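Ornithine carbamoyltransferase, anabolic (Campylobacter jejuni subsp. jejuni, PDB 3TPF) catalyses the reversible transfer of the carbamoyl group from carbamoyl phosphate to L-ornithine, yielding L-citrulline and phosphate in arginine biosynthesis. Local coordinates at residues 127-132 with 156-161; 6-11 with 163-168; 100-105 with 119-124. All coordinates share one frame; numbering follows the deposited sequence.

Contact 1 (127-132 with 156-161); sequences TQVLGD and NNMCNS
Q128 meets M158, modelled as selenomethionine, with the aliphatic part of its chain: the Q128 CG methylene lies 3.5 Å from M158 SE, and the two side chains cross obliquely. CG stands anti to the backbone N (chi1 -177°), which puts it against M158, while the Q128 side chain also lies beside R289 and C261 and its NE2 makes a weak hydrogen bond to E285. Glutamine suits the place because it offers a greasy stem to one neighbour and an amide to others. One residue on, V129 turns its CG2 methyl, which sits beside the backbone N, to the CB of S161 at 3.6 Å. S161 thus presents a carbon to the valine, while its hydroxyl is engaged by the backbone N of H125. This is a helix-helix packing between the two family regions: the axes of segments 127-132 and 157-161, on helix 126-138 of the carbamoyl-phosphate-binding region and helix 157-169 of the ornithine-binding one, come within 9.9 Å and cross at -61°. T127 and Q128 are predicted to bind carbamoyl phosphate and N157 to bind ornithine. Last comes D132, tip to tip with M158: D132 OD2 is 3.5 Å from M158 CE, bends at chi2 and chi3 bringing SE and CE of M158 over to helix 126-138. W162 NE1 donates to that same carboxylate oxygen, so this buried acid is not left among carbons alone. N156, just before helix 157-169, is its N-cap, N156 OD1 accepting from C159 N at 3.0 Å.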
loop_
_atom_site.group_PDB
_atom_site.type_symbol
_atom_site.label_atom_id
_atom_site.label_comp_id
_atom_site.label_asym_id
_atom_site.label_seq_id
_atom_site.Cartn_x
_atom_site.Cartn_y
_atom_site.Cartn_z
ATOM N N THR B 127 -8.481 2.674 21.020
ATOM C CA THR B 127 -7.455 1.580 20.898
ATOM C C THR B 127 -6.146 1.992 21.642
ATOM O O THR B 127 -5.487 1.184 22.308
ATOM C CB THR B 127 -7.101 1.191 19.473
ATOM O OG1 THR B 127 -6.674 2.375 18.771
ATOM C CG2 THR B 127 -8.257 0.561 18.766
ATOM N N GLN B 128 -5.883 3.288 21.674
ATOM C CA GLN B 128 -4.732 3.782 22.419
ATOM C C GLN B 128 -4.886 3.556 23.943
ATOM O O GLN B 128 -3.979 3.106 24.656
ATOM C CB GLN B 128 -4.496 5.267 22.094
ATOM C CG GLN B 128 -3.270 5.815 22.778
ATOM C CD GLN B 128 -1.915 5.195 22.311
ATOM O OE1 GLN B 128 -1.745 4.865 21.126
ATOM N NE2 GLN B 128 -0.926 5.106 23.247
ATOM N N VAL B 129 -6.047 3.940 24.445
ATOM C CA VAL B 129 -6.289 3.768 25.874
ATOM C C VAL B 129 -6.229 2.321 26.195
ATOM O O VAL B 129 -5.682 1.971 27.208
ATOM C CB VAL B 129 -7.553 4.423 26.257
ATOM C CG1 VAL B 129 -8.008 3.961 27.616
ATOM C CG2 VAL B 129 -7.376 5.932 26.099
ATOM N N LEU B 130 -6.678 1.439 25.316
ATOM C CA LEU B 130 -6.582 -0.005 25.672
ATOM C C LEU B 130 -5.146 -0.379 25.832
ATOM O O LEU B 130 -4.776 -1.163 26.696
ATOM C CB LEU B 130 -7.182 -0.902 24.619
ATOM C CG LEU B 130 -8.657 -1.192 24.668
ATOM C CD1 LEU B 130 -8.991 -1.977 23.476
ATOM C CD2 LEU B 130 -9.071 -1.947 25.882
ATOM N N GLY B 131 -4.302 0.173 24.971
ATOM C CA GLY B 131 -2.850 -0.174 25.010
ATOM C C GLY B 131 -2.090 0.377 26.217
ATOM O O GLY B 131 -1.275 -0.283 26.843
ATOM N N ASP B 132 -2.466 1.589 26.572
ATOM C CA ASP B 132 -2.038 2.212 27.806
ATOM C C ASP B 132 -2.404 1.320 29.000
ATOM O O ASP B 132 -1.561 0.969 29.810
ATOM C CB ASP B 132 -2.673 3.607 27.947
ATOM C CG ASP B 132 -2.080 4.615 26.974
ATOM O OD1 ASP B 132 -1.166 4.240 26.175
ATOM O OD2 ASP B 132 -2.428 5.843 27.070
ATOM N N ASN B 156 -8.438 17.000 24.695
ATOM C CA ASN B 156 -8.489 16.344 23.390
ATOM C C ASN B 156 -9.139 14.942 23.456
ATOM O O ASN B 156 -9.684 14.545 24.490
ATOM C CB ASN B 156 -7.074 16.223 22.812
ATOM C CG ASN B 156 -6.195 15.290 23.615
ATOM O OD1 ASN B 156 -6.638 14.718 24.587
ATOM N ND2 ASN B 156 -4.959 15.158 23.234
ATOM N N ASN B 157 -9.096 14.227 22.348
ATOM C CA ASN B 157 -9.614 12.822 22.299
ATOM C C ASN B 157 -9.055 11.885 23.373
ATOM O O ASN B 157 -9.785 11.127 23.992
ATOM C CB ASN B 157 -9.412 12.163 20.906
ATOM C CG ASN B 157 -7.990 12.214 20.427
ATOM O OD1 ASN B 157 -7.060 12.547 21.188
ATOM N ND2 ASN B 157 -7.810 11.924 19.152
HETATM N N MSE B 158 -7.751 11.966 23.584
HETATM C CA MSE B 158 -7.034 11.108 24.575
HETATM C C MSE B 158 -7.549 11.333 25.990
HETATM O O MSE B 158 -7.709 10.387 26.794
HETATM C CB MSE B 158 -5.544 11.431 24.599
HETATM C CG MSE B 158 -4.793 10.639 23.565
HETATM SE SE MSE B 158 -4.924 8.705 23.874
HETATM C CE MSE B 158 -4.053 8.564 25.658
ATOM N N CYS B 159 -7.845 12.593 26.285
ATOM C CA CYS B 159 -8.390 12.997 27.573
ATOM C C CYS B 159 -9.759 12.409 27.784
ATOM O O CYS B 159 -10.080 11.856 28.837
ATOM C CB CYS B 159 -8.483 14.537 27.635
ATOM S SG CYS B 159 -9.242 15.147 29.124
ATOM N N ASN B 160 -10.588 12.578 26.762
ATOM C CA ASN B 160 -11.924 12.039 26.765
ATOM C C ASN B 160 -11.907 10.526 27.044
ATOM O O ASN B 160 -12.620 10.014 27.891
ATOM C CB ASN B 160 -12.560 12.216 25.410
ATOM C CG ASN B 160 -12.851 13.620 25.078
ATOM O OD1 ASN B 160 -13.164 14.443 25.935
ATOM N ND2 ASN B 160 -12.847 13.891 23.793
ATOM N N SER B 161 -11.098 9.825 26.293
ATOM C CA SER B 161 -11.088 8.400 26.391
ATOM C C SER B 161 -10.493 7.946 27.709
ATOM O O SER B 161 -10.964 6.942 28.292
ATOM C CB SER B 161 -10.319 7.798 25.243
ATOM O OG SER B 161 -11.000 8.010 24.027
#

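Contact 2 (6-11 with 163-168); sequences LTLRDF and LITAAI
A buried, mainly apolar contact without a hydrogen bond of its own sets the turn at 6-11, just ahead of helix 13-28, against one side of helix 157-169, joining the N-terminal stretch of the carbamoyl-phosphate-binding region to the ornithine-binding region. I164, L8, I168 and R9 carry it. The I164 CD1 methyl rests on the arginine stem, 3.4 Å from R9 CG, and the two side chains cross at about a right angle. Since R9 is extended at chi2 (175°), its CD also lies beside that methyl, and only beyond it does the chain bend toward its polar partners: R9 NH2 forms a salt bridge with E186, and the guanidinium makes a cation-pi contact with F190. An arginine thus supplies hydrocarbon to the interface and charge beyond it. L8 points at the helix, laying its CB 4.2 Å from I164 CG2 and its CD1 3.3 Å from T165 OG1. The threonine hydroxyl is bonded to S161 O one turn back, which lets it sit next to a leucine methyl. I168 closes the other end with its CD1 methyl, 3.6 Å from F11 O and near L8 O, a carbonyl already taken by F11 N. The turn is held in shape by an ST turn in which T7 OG1 accepts from R9 N at 3.0 Å, with a nearly straight N-H...O angle of 171°. Around this join, L8 also touches P126 and V129 of helix 126-138, I168 reaches K13 and I16 of helix 13-28, and L163 and A167 pack against helix 185-198.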
loop_
_atom_site.group_PDB
_atom_site.type_symbol
_atom_site.label_atom_id
_atom_site.label_comp_id
_atom_site.label_asym_id
_atom_site.label_seq_id
_atom_site.Cartn_x
_atom_site.Cartn_y
_atom_site.Cartn_z
ATOM N N LEU B 6 -16.299 1.866 18.541
ATOM C CA LEU B 6 -16.094 3.292 18.236
ATOM C C LEU B 6 -15.641 4.080 19.430
ATOM O O LEU B 6 -15.117 5.163 19.295
ATOM C CB LEU B 6 -17.419 3.909 17.742
ATOM C CG LEU B 6 -18.072 3.144 16.546
ATOM C CD1 LEU B 6 -19.289 3.831 15.975
ATOM C CD2 LEU B 6 -17.079 2.936 15.430
ATOM N N THR B 7 -15.994 3.604 20.609
ATOM C CA THR B 7 -15.589 4.201 21.879
ATOM C C THR B 7 -15.729 3.213 23.037
ATOM O O THR B 7 -16.640 2.397 23.064
ATOM C CB THR B 7 -16.431 5.441 22.246
ATOM O OG1 THR B 7 -16.101 5.841 23.587
ATOM C CG2 THR B 7 -17.897 5.125 22.151
ATOM N N LEU B 8 -14.880 3.334 24.030
ATOM C CA LEU B 8 -15.024 2.444 25.161
ATOM C C LEU B 8 -16.318 2.676 25.949
ATOM O O LEU B 8 -16.716 1.870 26.809
ATOM C CB LEU B 8 -13.811 2.582 26.063
ATOM C CG LEU B 8 -12.593 1.943 25.382
ATOM C CD1 LEU B 8 -11.266 2.285 26.011
ATOM C CD2 LEU B 8 -12.889 0.464 25.404
ATOM N N ARG B 9 -16.967 3.797 25.667
ATOM C CA ARG B 9 -18.230 4.121 26.338
ATOM C C ARG B 9 -19.227 3.020 26.181
ATOM O O ARG B 9 -20.064 2.839 27.019
ATOM C CB ARG B 9 -18.864 5.361 25.755
ATOM C CG ARG B 9 -18.294 6.644 26.312
ATOM C CD ARG B 9 -18.869 7.829 25.603
ATOM N NE ARG B 9 -20.232 8.031 25.979
ATOM C CZ ARG B 9 -20.872 9.183 25.832
ATOM N NH1 ARG B 9 -20.263 10.246 25.306
ATOM N NH2 ARG B 9 -22.143 9.282 26.223
ATOM N N ASP B 10 -19.160 2.312 25.067
ATOM C CA ASP B 10 -20.108 1.250 24.761
ATOM C C ASP B 10 -19.771 -0.089 25.410
ATOM O O ASP B 10 -20.369 -1.097 25.071
ATOM C CB ASP B 10 -20.218 1.066 23.237
ATOM C CG ASP B 10 -20.797 2.300 22.519
ATOM O OD1 ASP B 10 -21.663 3.028 23.094
ATOM O OD2 ASP B 10 -20.413 2.529 21.349
ATOM N N PHE B 11 -18.785 -0.133 26.292
ATOM C CA PHE B 11 -18.367 -1.410 26.895
ATOM C C PHE B 11 -18.334 -1.427 28.418
ATOM O O PHE B 11 -18.319 -0.368 29.068
ATOM C CB PHE B 11 -17.057 -1.850 26.340
ATOM C CG PHE B 11 -17.106 -2.045 24.869
ATOM C CD1 PHE B 11 -16.973 -0.951 24.014
ATOM C CD2 PHE B 11 -17.367 -3.300 24.341
ATOM C CE1 PHE B 11 -17.052 -1.109 22.689
ATOM C CE2 PHE B 11 -17.470 -3.468 22.981
ATOM C CZ PHE B 11 -17.310 -2.365 22.173
ATOM N N LEU B 163 -10.815 9.710 30.459
ATOM C CA LEU B 163 -11.808 10.119 31.452
ATOM C C LEU B 163 -12.844 9.017 31.566
ATOM O O LEU B 163 -13.114 8.497 32.648
ATOM C CB LEU B 163 -12.470 11.469 31.095
ATOM C CG LEU B 163 -13.708 11.923 31.854
ATOM C CD1 LEU B 163 -13.408 11.901 33.347
ATOM C CD2 LEU B 163 -14.185 13.301 31.380
ATOM N N ILE B 164 -13.330 8.637 30.400
ATOM C CA ILE B 164 -14.329 7.583 30.225
ATOM C C ILE B 164 -13.911 6.253 30.765
ATOM O O ILE B 164 -14.674 5.591 31.452
ATOM C CB ILE B 164 -14.540 7.338 28.725
ATOM C CG1 ILE B 164 -15.492 8.389 28.200
ATOM C CG2 ILE B 164 -14.962 5.907 28.369
ATOM C CD1 ILE B 164 -15.428 8.465 26.682
ATOM N N THR B 165 -12.725 5.831 30.373
ATOM C CA THR B 165 -12.238 4.501 30.735
ATOM C C THR B 165 -12.007 4.431 32.246
ATOM O O THR B 165 -12.300 3.418 32.890
ATOM C CB THR B 165 -10.911 4.176 30.069
ATOM O OG1 THR B 165 -11.066 4.298 28.674
ATOM C CG2 THR B 165 -10.447 2.785 30.431
ATOM N N ALA B 166 -11.500 5.527 32.806
ATOM C CA ALA B 166 -11.301 5.639 34.257
ATOM C C ALA B 166 -12.641 5.415 34.958
ATOM O O ALA B 166 -12.784 4.666 35.926
ATOM C CB ALA B 166 -10.756 7.017 34.553
ATOM N N ALA B 167 -13.618 6.058 34.361
ATOM C CA ALA B 167 -14.968 6.101 34.863
ATOM C C ALA B 167 -15.576 4.704 34.882
ATOM O O ALA B 167 -16.318 4.335 35.861
ATOM C CB ALA B 167 -15.833 7.019 33.981
ATOM N N ILE B 168 -15.304 3.951 33.828
ATOM C CA ILE B 168 -15.895 2.622 33.710
ATOM C C ILE B 168 -15.200 1.682 34.655
ATOM O O ILE B 168 -15.834 0.923 35.395
ATOM C CB ILE B 168 -15.856 2.063 32.282
ATOM C CG1 ILE B 168 -16.770 2.887 31.362
ATOM C CG2 ILE B 168 -16.345 0.630 32.288
ATOM C CD1 ILE B 168 -16.645 2.678 29.883
#

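Contact 3 (100-105 with 119-124); sequences NKHETL and ALSELY
The imidazole of H102 takes the edge of the Y124 ring on one face, a T-shaped pair with planes at 77° and centroids 5.2 Å apart. The closest approach is that of Y124 CD1 to H102 CE1, at 3.6 Å. With CG anti to the backbone N (chi1 -160°), the ring is carried on the 119-124 side, and its ND1 edge faces S121: H102 ND1 and S121 OG are hydrogen-bonded at 2.9 Å, and either may be the donor. Histidine fits here because its flat ring offers both an aromatic face and a polar edge. L123 meets the same residue at about a right angle, its CD1 methyl 3.9 Å from H102 CB. In the parallel sheet of the carbamoyl-phosphate-binding region, strand 94-98 leads through helix 102-111 to the adjacent strand 116-118, a beta-alpha-beta unit, and the contact ties the start of that helix to the loop that follows the second strand. E122, on the exposed side, has its chain bent at chi2, and OE2 accepts from H102 N at 2.7 Å on the syn lone pair, with an N-H...O angle of 141°. S121 OG also accepts from Y124 N at 3.1 Å, an ST motif, and is hydrogen-bonded to N118 ND2. Farther along the helix, L105 CD1 lies 4.1 Å from S121 CB.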
loop_
_atom_site.group_PDB
_atom_site.type_symbol
_atom_site.label_atom_id
_atom_site.label_comp_id
_atom_site.label_asym_id
_atom_site.label_seq_id
_atom_site.Cartn_x
_atom_site.Cartn_y
_atom_site.Cartn_z
ATOM N N ASN B 100 -11.110 12.243 10.489
ATOM C CA ASN B 100 -11.147 13.679 10.904
ATOM C C ASN B 100 -12.325 13.950 11.844
ATOM O O ASN B 100 -12.150 14.557 12.905
ATOM C CB ASN B 100 -11.256 14.606 9.682
ATOM C CG ASN B 100 -10.090 14.459 8.690
ATOM O OD1 ASN B 100 -8.936 14.544 9.109
ATOM N ND2 ASN B 100 -10.378 14.241 7.382
ATOM N N LYS B 101 -13.497 13.415 11.497
ATOM C CA LYS B 101 -14.746 13.648 12.266
ATOM C C LYS B 101 -15.501 12.353 12.700
ATOM O O LYS B 101 -15.844 11.500 11.891
ATOM C CB LYS B 101 -15.687 14.519 11.482
ATOM C CG LYS B 101 -15.266 15.987 11.214
ATOM C CD LYS B 101 -14.652 16.170 9.808
ATOM C CE LYS B 101 -15.633 15.811 8.657
ATOM N NZ LYS B 101 -15.031 15.467 7.316
ATOM N N HIS B 102 -15.769 12.222 13.997
ATOM C CA HIS B 102 -16.436 11.033 14.542
ATOM C C HIS B 102 -17.735 10.688 13.785
ATOM O O HIS B 102 -18.087 9.511 13.588
ATOM C CB HIS B 102 -16.736 11.205 16.026
ATOM C CG HIS B 102 -16.969 9.901 16.740
ATOM N ND1 HIS B 102 -15.957 9.012 16.961
ATOM C CD2 HIS B 102 -18.076 9.356 17.305
ATOM C CE1 HIS B 102 -16.422 7.966 17.621
ATOM N NE2 HIS B 102 -17.705 8.150 17.854
ATOM N N GLU B 103 -18.467 11.710 13.385
ATOM C CA GLU B 103 -19.727 11.479 12.723
ATOM C C GLU B 103 -19.535 10.496 11.568
ATOM O O GLU B 103 -20.386 9.631 11.318
ATOM C CB GLU B 103 -20.297 12.779 12.220
ATOM C CG GLU B 103 -21.519 12.595 11.315
ATOM C CD GLU B 103 -22.669 11.763 11.933
ATOM O OE1 GLU B 103 -22.833 11.846 13.209
ATOM O OE2 GLU B 103 -23.401 11.055 11.117
ATOM N N THR B 104 -18.415 10.654 10.866
ATOM C CA THR B 104 -18.051 9.783 9.750
ATOM C C THR B 104 -17.986 8.329 10.172
ATOM O O THR B 104 -18.439 7.457 9.465
ATOM C CB THR B 104 -16.701 10.169 9.128
ATOM O OG1 THR B 104 -16.749 11.543 8.688
ATOM C CG2 THR B 104 -16.351 9.251 7.974
ATOM N N LEU B 105 -17.452 8.072 11.332
ATOM C CA LEU B 105 -17.440 6.704 11.783
ATOM C C LEU B 105 -18.859 6.237 11.983
ATOM O O LEU B 105 -19.197 5.095 11.688
ATOM C CB LEU B 105 -16.711 6.586 13.135
ATOM C CG LEU B 105 -15.190 6.461 13.074
ATOM C CD1 LEU B 105 -14.521 6.673 14.405
ATOM C CD2 LEU B 105 -14.957 5.082 12.531
ATOM N N ALA B 119 -10.006 3.845 14.874
ATOM C CA ALA B 119 -8.557 3.936 15.050
ATOM C C ALA B 119 -8.143 5.350 15.511
ATOM O O ALA B 119 -6.937 5.563 15.757
ATOM C CB ALA B 119 -7.861 3.611 13.741
ATOM N N LEU B 120 -9.069 6.331 15.474
ATOM C CA LEU B 120 -8.826 7.655 16.007
ATOM C C LEU B 120 -9.781 8.723 15.426
ATOM O O LEU B 120 -9.972 8.793 14.248
ATOM C CB LEU B 120 -7.415 8.152 15.802
ATOM C CG LEU B 120 -7.239 9.601 16.379
ATOM C CD1 LEU B 120 -5.905 9.662 17.161
ATOM C CD2 LEU B 120 -7.289 10.624 15.322
ATOM N N SER B 121 -10.439 9.449 16.307
ATOM C CA SER B 121 -11.368 10.481 15.899
ATOM C C SER B 121 -11.159 11.689 16.778
ATOM O O SER B 121 -10.435 11.606 17.745
ATOM C CB SER B 121 -12.809 10.010 16.010
ATOM O OG SER B 121 -13.255 9.981 17.357
ATOM N N GLU B 122 -11.794 12.781 16.473
ATOM C CA GLU B 122 -11.530 13.981 17.262
ATOM C C GLU B 122 -12.070 13.830 18.692
ATOM O O GLU B 122 -11.581 14.482 19.639
ATOM C CB GLU B 122 -12.050 15.281 16.564
ATOM C CG GLU B 122 -13.529 15.639 16.744
ATOM C CD GLU B 122 -14.488 14.758 15.925
ATOM O OE1 GLU B 122 -15.681 15.161 15.740
ATOM O OE2 GLU B 122 -14.055 13.629 15.495
ATOM N N LEU B 123 -13.083 12.986 18.833
ATOM C CA LEU B 123 -13.674 12.736 20.168
ATOM C C LEU B 123 -12.942 11.633 20.983
ATOM O O LEU B 123 -12.881 11.721 22.198
ATOM C CB LEU B 123 -15.130 12.328 20.077
ATOM C CG LEU B 123 -16.057 13.340 19.525
ATOM C CD1 LEU B 123 -17.408 12.692 19.593
ATOM C CD2 LEU B 123 -16.207 14.620 20.329
ATOM N N TYR B 124 -12.488 10.569 20.328
ATOM C CA TYR B 124 -12.075 9.371 21.109
ATOM C C TYR B 124 -10.913 8.655 20.445
ATOM O O TYR B 124 -10.805 8.593 19.229
ATOM C CB TYR B 124 -13.186 8.366 21.266
ATOM C CG TYR B 124 -14.480 8.882 21.813
ATOM C CD1 TYR B 124 -15.612 8.907 21.035
ATOM C CD2 TYR B 124 -14.594 9.261 23.092
ATOM C CE1 TYR B 124 -16.806 9.376 21.508
ATOM C CE2 TYR B 124 -15.786 9.741 23.585
ATOM C CZ TYR B 124 -16.880 9.792 22.779
ATOM O OH TYR B 124 -18.073 10.283 23.249
#

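In the fold
The three contacts adjoin one another where the two family regions meet. Contacts 1 and 2 use successive turns of helix 157-169, with centres about 9 Å apart, and V129 CG1 touches T165 OG1 at 3.3 Å between them. Contact 3 is anchored to the same helix: N160 ND2 to L123 O (2.7 Å) and N157 ND2 to S121 O (3.0 Å) are probable hydrogen bonds. Contact 2 reaches contact 3, about 15 Å away between centres, through a probable hydrogen bond between R9 NH1 and Y124 OH, 3.0 Å. Contact 3 ends just before H125-Q128, predicted to bind carbamoyl phosphate; contact 1 contains T127 and Q128 of that site, along with N157, predicted to bind ornithine.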